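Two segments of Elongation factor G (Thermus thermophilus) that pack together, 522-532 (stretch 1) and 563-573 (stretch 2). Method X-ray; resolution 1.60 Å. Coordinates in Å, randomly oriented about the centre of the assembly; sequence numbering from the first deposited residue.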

ATOM      1  N   LYS A 522      22.388 -22.313 -17.847  1.00 28.20           N
ATOM      2  CA  LYS A 522      23.600 -22.302 -17.043  1.00 27.90           C
ATOM      3  C   LYS A 522      24.854 -22.037 -17.875  1.00 28.19           C
ATOM      4  O   LYS A 522      25.446 -22.960 -18.429  1.00 32.01           O
ATOM      5  CB  LYS A 522      23.739 -23.631 -16.304  1.00 35.58           C
ATOM      6  CG  LYS A 522      22.691 -23.834 -15.221  1.00 44.82           C
ATOM      7  CD  LYS A 522      22.914 -25.137 -14.467  1.00 53.51           C
ATOM      8  CE  LYS A 522      21.926 -25.283 -13.314  1.00 57.71           C
ATOM      9  NZ  LYS A 522      22.105 -26.571 -12.582  1.00 63.85           N
ATOM     10  N   GLY A 523      25.258 -20.773 -17.938  1.00 26.36           N
ATOM     11  CA  GLY A 523      26.431 -20.386 -18.704  1.00 28.28           C
ATOM     12  C   GLY A 523      27.747 -20.980 -18.241  1.00 30.61           C
ATOM     13  O   GLY A 523      27.907 -21.353 -17.074  1.00 29.34           O
ATOM     14  N   VAL A 524      28.707 -21.042 -19.158  1.00 26.39           N
ATOM     15  CA  VAL A 524      30.015 -21.611 -18.853  1.00 29.75           C
ATOM     16  C   VAL A 524      30.922 -20.726 -18.004  1.00 29.40           C
ATOM     17  O   VAL A 524      31.862 -21.224 -17.384  1.00 32.97           O
ATOM     18  CB  VAL A 524      30.782 -21.983 -20.157  1.00 23.49           C
ATOM     19  CG1 VAL A 524      29.977 -22.982 -20.964  1.00 32.12           C
ATOM     20  CG2 VAL A 524      31.059 -20.740 -20.974  1.00 32.30           C
ATOM     21  N   LEU A 525      30.658 -19.425 -17.966  1.00 33.71           N
ATOM     22  CA  LEU A 525      31.512 -18.522 -17.199  1.00 32.40           C
ATOM     23  C   LEU A 525      31.350 -18.670 -15.693  1.00 34.67           C
ATOM     24  O   LEU A 525      32.332 -18.829 -14.968  1.00 37.13           O
ATOM     25  CB  LEU A 525      31.258 -17.065 -17.603  1.00 29.44           C
ATOM     26  CG  LEU A 525      32.219 -16.031 -17.003  1.00 31.91           C
ATOM     27  CD1 LEU A 525      33.659 -16.529 -17.128  1.00 35.51           C
ATOM     28  CD2 LEU A 525      32.046 -14.695 -17.717  1.00 32.53           C
ATOM     29  N   ALA A 526      30.111 -18.625 -15.221  1.00 29.92           N
ATOM     30  CA  ALA A 526      29.857 -18.740 -13.794  1.00 31.26           C
ATOM     31  C   ALA A 526      28.510 -19.389 -13.498  1.00 32.54           C
ATOM     32  O   ALA A 526      27.964 -19.231 -12.408  1.00 36.10           O
ATOM     33  CB  ALA A 526      29.937 -17.360 -13.150  1.00 31.78           C
ATOM     34  N   GLY A 527      27.966 -20.101 -14.481  1.00 32.23           N
ATOM     35  CA  GLY A 527      26.698 -20.793 -14.294  1.00 25.85           C
ATOM     36  C   GLY A 527      25.394 -19.996 -14.273  1.00 26.19           C
ATOM     37  O   GLY A 527      24.367 -20.514 -13.837  1.00 27.15           O
ATOM     38  N   PHE A 528      25.414 -18.760 -14.758  1.00 27.69           N
ATOM     39  CA  PHE A 528      24.205 -17.931 -14.786  1.00 24.53           C
ATOM     40  C   PHE A 528      23.508 -18.057 -16.147  1.00 27.19           C
ATOM     41  O   PHE A 528      24.138 -18.483 -17.118  1.00 23.76           O
ATOM     42  CB  PHE A 528      24.574 -16.469 -14.543  1.00 22.65           C
ATOM     43  CG  PHE A 528      25.083 -16.194 -13.157  1.00 24.16           C
ATOM     44  CD1 PHE A 528      26.400 -15.813 -12.947  1.00 28.19           C
ATOM     45  CD2 PHE A 528      24.227 -16.276 -12.066  1.00 28.60           C
ATOM     46  CE1 PHE A 528      26.861 -15.508 -11.664  1.00 30.78           C
ATOM     47  CE2 PHE A 528      24.677 -15.974 -10.780  1.00 27.53           C
ATOM     48  CZ  PHE A 528      25.993 -15.589 -10.581  1.00 31.69           C
ATOM     49  N   PRO A 529      22.205 -17.703 -16.235  1.00 24.68           N
ATOM     50  CA  PRO A 529      21.495 -17.801 -17.520  1.00 26.46           C
ATOM     51  C   PRO A 529      22.218 -17.006 -18.598  1.00 23.78           C
ATOM     52  O   PRO A 529      22.723 -15.912 -18.332  1.00 22.19           O
ATOM     53  CB  PRO A 529      20.116 -17.214 -17.206  1.00 22.92           C
ATOM     54  CG  PRO A 529      19.925 -17.590 -15.756  1.00 18.91           C
ATOM     55  CD  PRO A 529      21.283 -17.247 -15.176  1.00 23.11           C
ATOM     56  N   VAL A 530      22.260 -17.555 -19.814  1.00 22.61           N
ATOM     57  CA  VAL A 530      22.944 -16.895 -20.925  1.00 19.95           C
ATOM     58  C   VAL A 530      21.957 -16.184 -21.832  1.00 18.41           C
ATOM     59  O   VAL A 530      20.869 -16.694 -22.106  1.00 21.21           O
ATOM     60  CB  VAL A 530      23.747 -17.914 -21.783  1.00 19.85           C
ATOM     61  CG1 VAL A 530      24.631 -17.174 -22.784  1.00 20.71           C
ATOM     62  CG2 VAL A 530      24.584 -18.811 -20.880  1.00 21.48           C
ATOM     63  N   MET A 531      22.341 -15.000 -22.288  1.00 18.06           N
ATOM     64  CA  MET A 531      21.505 -14.206 -23.169  1.00 19.83           C
ATOM     65  C   MET A 531      22.360 -13.500 -24.224  1.00 19.42           C
ATOM     66  O   MET A 531      23.582 -13.647 -24.261  1.00 19.61           O
ATOM     67  CB  MET A 531      20.729 -13.152 -22.361  1.00 24.30           C
ATOM     68  CG  MET A 531      21.608 -12.175 -21.580  1.00 21.42           C
ATOM     69  SD  MET A 531      20.656 -10.854 -20.736  1.00 32.08           S
ATOM     70  CE  MET A 531      19.098 -11.604 -20.663  1.00 22.19           C
ATOM     71  N   GLY A 532      21.695 -12.744 -25.083  1.00 21.50           N
ATOM     72  CA  GLY A 532      22.401 -11.997 -26.103  1.00 21.19           C
ATOM     73  C   GLY A 532      23.158 -12.813 -27.138  1.00 20.45           C
ATOM     74  O   GLY A 532      24.308 -12.502 -27.454  1.00 21.91           O
ATOM     75  N   VAL A 563      30.584 -24.625 -27.750  1.00 21.34           N
ATOM     76  CA  VAL A 563      30.719 -23.394 -28.502  1.00 20.14           C
ATOM     77  C   VAL A 563      30.759 -22.121 -27.658  1.00 16.55           C
ATOM     78  O   VAL A 563      31.550 -21.220 -27.934  1.00 23.18           O
ATOM     79  CB  VAL A 563      29.597 -23.290 -29.571  1.00 20.45           C
ATOM     80  CG1 VAL A 563      29.800 -22.047 -30.424  1.00 21.92           C
ATOM     81  CG2 VAL A 563      29.620 -24.542 -30.452  1.00 25.91           C
ATOM     82  N   MET A 564      29.916 -22.031 -26.632  1.00 23.25           N
ATOM     83  CA  MET A 564      29.923 -20.824 -25.815  1.00 20.54           C
ATOM     84  C   MET A 564      31.302 -20.572 -25.202  1.00 19.52           C
ATOM     85  O   MET A 564      31.726 -19.422 -25.062  1.00 25.07           O
ATOM     86  CB  MET A 564      28.887 -20.908 -24.694  1.00 23.68           C
ATOM     87  CG  MET A 564      28.924 -19.686 -23.795  1.00 24.32           C
ATOM     88  SD  MET A 564      27.768 -19.769 -22.428  1.00 28.37           S
ATOM     89  CE  MET A 564      28.206 -18.203 -21.586  1.00 28.08           C
ATOM     90  N   ALA A 565      32.003 -21.642 -24.849  1.00 25.62           N
ATOM     91  CA  ALA A 565      33.331 -21.510 -24.246  1.00 27.17           C
ATOM     92  C   ALA A 565      34.366 -20.915 -25.204  1.00 29.16           C
ATOM     93  O   ALA A 565      35.376 -20.339 -24.775  1.00 29.32           O
ATOM     94  CB  ALA A 565      33.802 -22.861 -23.749  1.00 29.74           C
ATOM     95  N   GLU A 566      34.120 -21.052 -26.504  1.00 26.66           N
ATOM     96  CA  GLU A 566      35.034 -20.521 -27.508  1.00 26.11           C
ATOM     97  C   GLU A 566      34.555 -19.157 -27.959  1.00 24.67           C
ATOM     98  O   GLU A 566      35.204 -18.505 -28.778  1.00 28.38           O
ATOM     99  CB  GLU A 566      35.081 -21.449 -28.730  1.00 33.53           C
ATOM    100  CG  GLU A 566      35.152 -22.933 -28.401  1.00 39.20           C
ATOM    101  CD  GLU A 566      35.042 -23.819 -29.640  1.00 48.99           C
ATOM    102  OE1 GLU A 566      35.057 -25.058 -29.484  1.00 51.28           O
ATOM    103  OE2 GLU A 566      34.940 -23.281 -30.767  1.00 49.26           O
ATOM    104  N   ALA A 567      33.429 -18.710 -27.411  1.00 22.53           N
ATOM    105  CA  ALA A 567      32.850 -17.437 -27.821  1.00 27.43           C
ATOM    106  C   ALA A 567      33.123 -16.242 -26.908  1.00 30.54           C
ATOM    107  O   ALA A 567      32.391 -15.252 -26.943  1.00 26.26           O
ATOM    108  CB  ALA A 567      31.347 -17.610 -28.022  1.00 24.70           C
ATOM    109  N   HIS A 568      34.192 -16.329 -26.121  1.00 32.96           N
ATOM    110  CA  HIS A 568      34.573 -15.259 -25.199  1.00 32.05           C
ATOM    111  C   HIS A 568      33.406 -14.771 -24.341  1.00 29.45           C
ATOM    112  O   HIS A 568      32.898 -13.655 -24.498  1.00 29.01           O
ATOM    113  CB  HIS A 568      35.182 -14.087 -25.958  1.00 37.95           C
ATOM    114  CG  HIS A 568      35.936 -13.140 -25.080  1.00 53.27           C
ATOM    115  ND1 HIS A 568      35.336 -12.075 -24.442  1.00 57.85           N
ATOM    116  CD2 HIS A 568      37.231 -13.134 -24.684  1.00 55.31           C
ATOM    117  CE1 HIS A 568      36.228 -11.456 -23.689  1.00 55.04           C
ATOM    118  NE2 HIS A 568      37.386 -12.079 -23.818  1.00 59.50           N
ATOM    119  N   PRO A 569      32.963 -15.621 -23.416  1.00 26.17           N
ATOM    120  CA  PRO A 569      31.860 -15.323 -22.503  1.00 33.75           C
ATOM    121  C   PRO A 569      32.223 -14.227 -21.500  1.00 33.73           C
ATOM    122  O   PRO A 569      33.381 -14.107 -21.087  1.00 32.33           O
ATOM    123  CB  PRO A 569      31.597 -16.671 -21.834  1.00 30.00           C
ATOM    124  CG  PRO A 569      32.925 -17.354 -21.890  1.00 36.21           C
ATOM    125  CD  PRO A 569      33.417 -17.013 -23.256  1.00 29.43           C
ATOM    126  N   VAL A 570      31.232 -13.420 -21.131  1.00 29.27           N
ATOM    127  CA  VAL A 570      31.431 -12.340 -20.175  1.00 27.42           C
ATOM    128  C   VAL A 570      30.241 -12.238 -19.226  1.00 35.77           C
ATOM    129  O   VAL A 570      29.118 -12.600 -19.586  1.00 28.96           O
ATOM    130  CB  VAL A 570      31.614 -10.975 -20.876  1.00 35.53           C
ATOM    131  CG1 VAL A 570      32.823 -11.026 -21.794  1.00 34.95           C
ATOM    132  CG2 VAL A 570      30.362 -10.605 -21.650  1.00 33.38           C
ATOM    133  N   LEU A 571      30.499 -11.729 -18.021  1.00 30.79           N
ATOM    134  CA  LEU A 571      29.472 -11.581 -16.989  1.00 30.25           C
ATOM    135  C   LEU A 571      28.661 -10.302 -17.147  1.00 28.52           C
ATOM    136  O   LEU A 571      29.208  -9.235 -17.436  1.00 29.97           O
ATOM    137  CB  LEU A 571      30.125 -11.595 -15.608  1.00 33.05           C
ATOM    138  CG  LEU A 571      29.182 -11.735 -14.408  1.00 33.78           C
ATOM    139  CD1 LEU A 571      28.596 -13.138 -14.373  1.00 29.26           C
ATOM    140  CD2 LEU A 571      29.952 -11.454 -13.128  1.00 33.52           C
ATOM    141  N   LEU A 572      27.349 -10.417 -16.954  1.00 28.38           N
ATOM    142  CA  LEU A 572      26.446  -9.275 -17.062  1.00 22.16           C
ATOM    143  C   LEU A 572      25.722  -9.095 -15.730  1.00 22.76           C
ATOM    144  O   LEU A 572      25.520 -10.057 -15.000  1.00 23.51           O
ATOM    145  CB  LEU A 572      25.399  -9.513 -18.154  1.00 25.37           C
ATOM    146  CG  LEU A 572      25.877  -9.772 -19.585  1.00 24.38           C
ATOM    147  CD1 LEU A 572      24.665 -10.043 -20.460  1.00 25.74           C
ATOM    148  CD2 LEU A 572      26.650  -8.565 -20.111  1.00 28.12           C
ATOM    149  N   GLU A 573      25.348  -7.859 -15.419  1.00 26.39           N
ATOM    150  CA  GLU A 573      24.619  -7.588 -14.184  1.00 22.56           C
ATOM    151  C   GLU A 573      23.461  -6.669 -14.500  1.00 22.88           C
ATOM    152  O   GLU A 573      23.504  -5.906 -15.460  1.00 23.40           O
ATOM    153  CB  GLU A 573      25.534  -6.942 -13.132  1.00 19.77           C
ATOM    154  CG  GLU A 573      25.950  -5.520 -13.441  1.00 27.26           C
ATOM    155  CD  GLU A 573      26.848  -4.945 -12.357  1.00 34.05           C
ATOM    156  OE1 GLU A 573      26.518  -5.115 -11.166  1.00 31.92           O
ATOM    157  OE2 GLU A 573      27.878  -4.321 -12.695  1.00 38.35           O
TER

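Met564 sets the first rule of this contact: an extended side chain can reach from a helix into a neighbouring loop. All three of its chi angles are t, so the chain runs out at full length and delivers its sulfur to the backbone of stretch 1. There Val524 N donates a weak hydrogen bond to Met564 SD, long at 3.6 Å but nearly straight at 173°. Met564 SD also lies 3.7 Å from Val530 CG2, where Val530 has chi1 t, and 4.0 Å from Gly523 CA. Gly523 has little room for a side chain: an ideal CB would sit 3.4 Å from Met564 CE and clash with Phe528 O at 2.9 Å. Phe528 O accepts a hydrogen bond from Gly523 N at 2.7 Å, which helps close the turn. Within it, Gly527 adopts a positive phi, a conformation that favours glycine.

Val524, with chi1 m, points toward stretch 2 and uses one methyl three times: CG2 is 3.7 Å from Met564 CG, 4.0 Å from Pro569 CG and 4.4 Å from Ala565 CB. It thus bridges the helix and the start of the strand.

Leu525 takes the t, p rotamer, which lays CD2 against strand backbone, 3.4 Å from both Val570 C and Leu571 N. Leu525 CB meets Pro569 CB at 4.3 Å. The CA-to-CB bond of Val570 points away, and Leu525 meets the main chain of Val570.

Leu571 leaves its backbone sideways, yet its t, p rotamer brings the tip nearer, with CD1 3.7 Å from Phe528 CD1; the approach to the ring is oblique. Leu572, in m, t, points toward stretch 1 and places CD1 3.9 Å from Met531 CG. Met531 is p, t through its first two angles, with chi3 between wells at 21°. Apart from the one weak bond to sulfur, the contact relies on apolar packing.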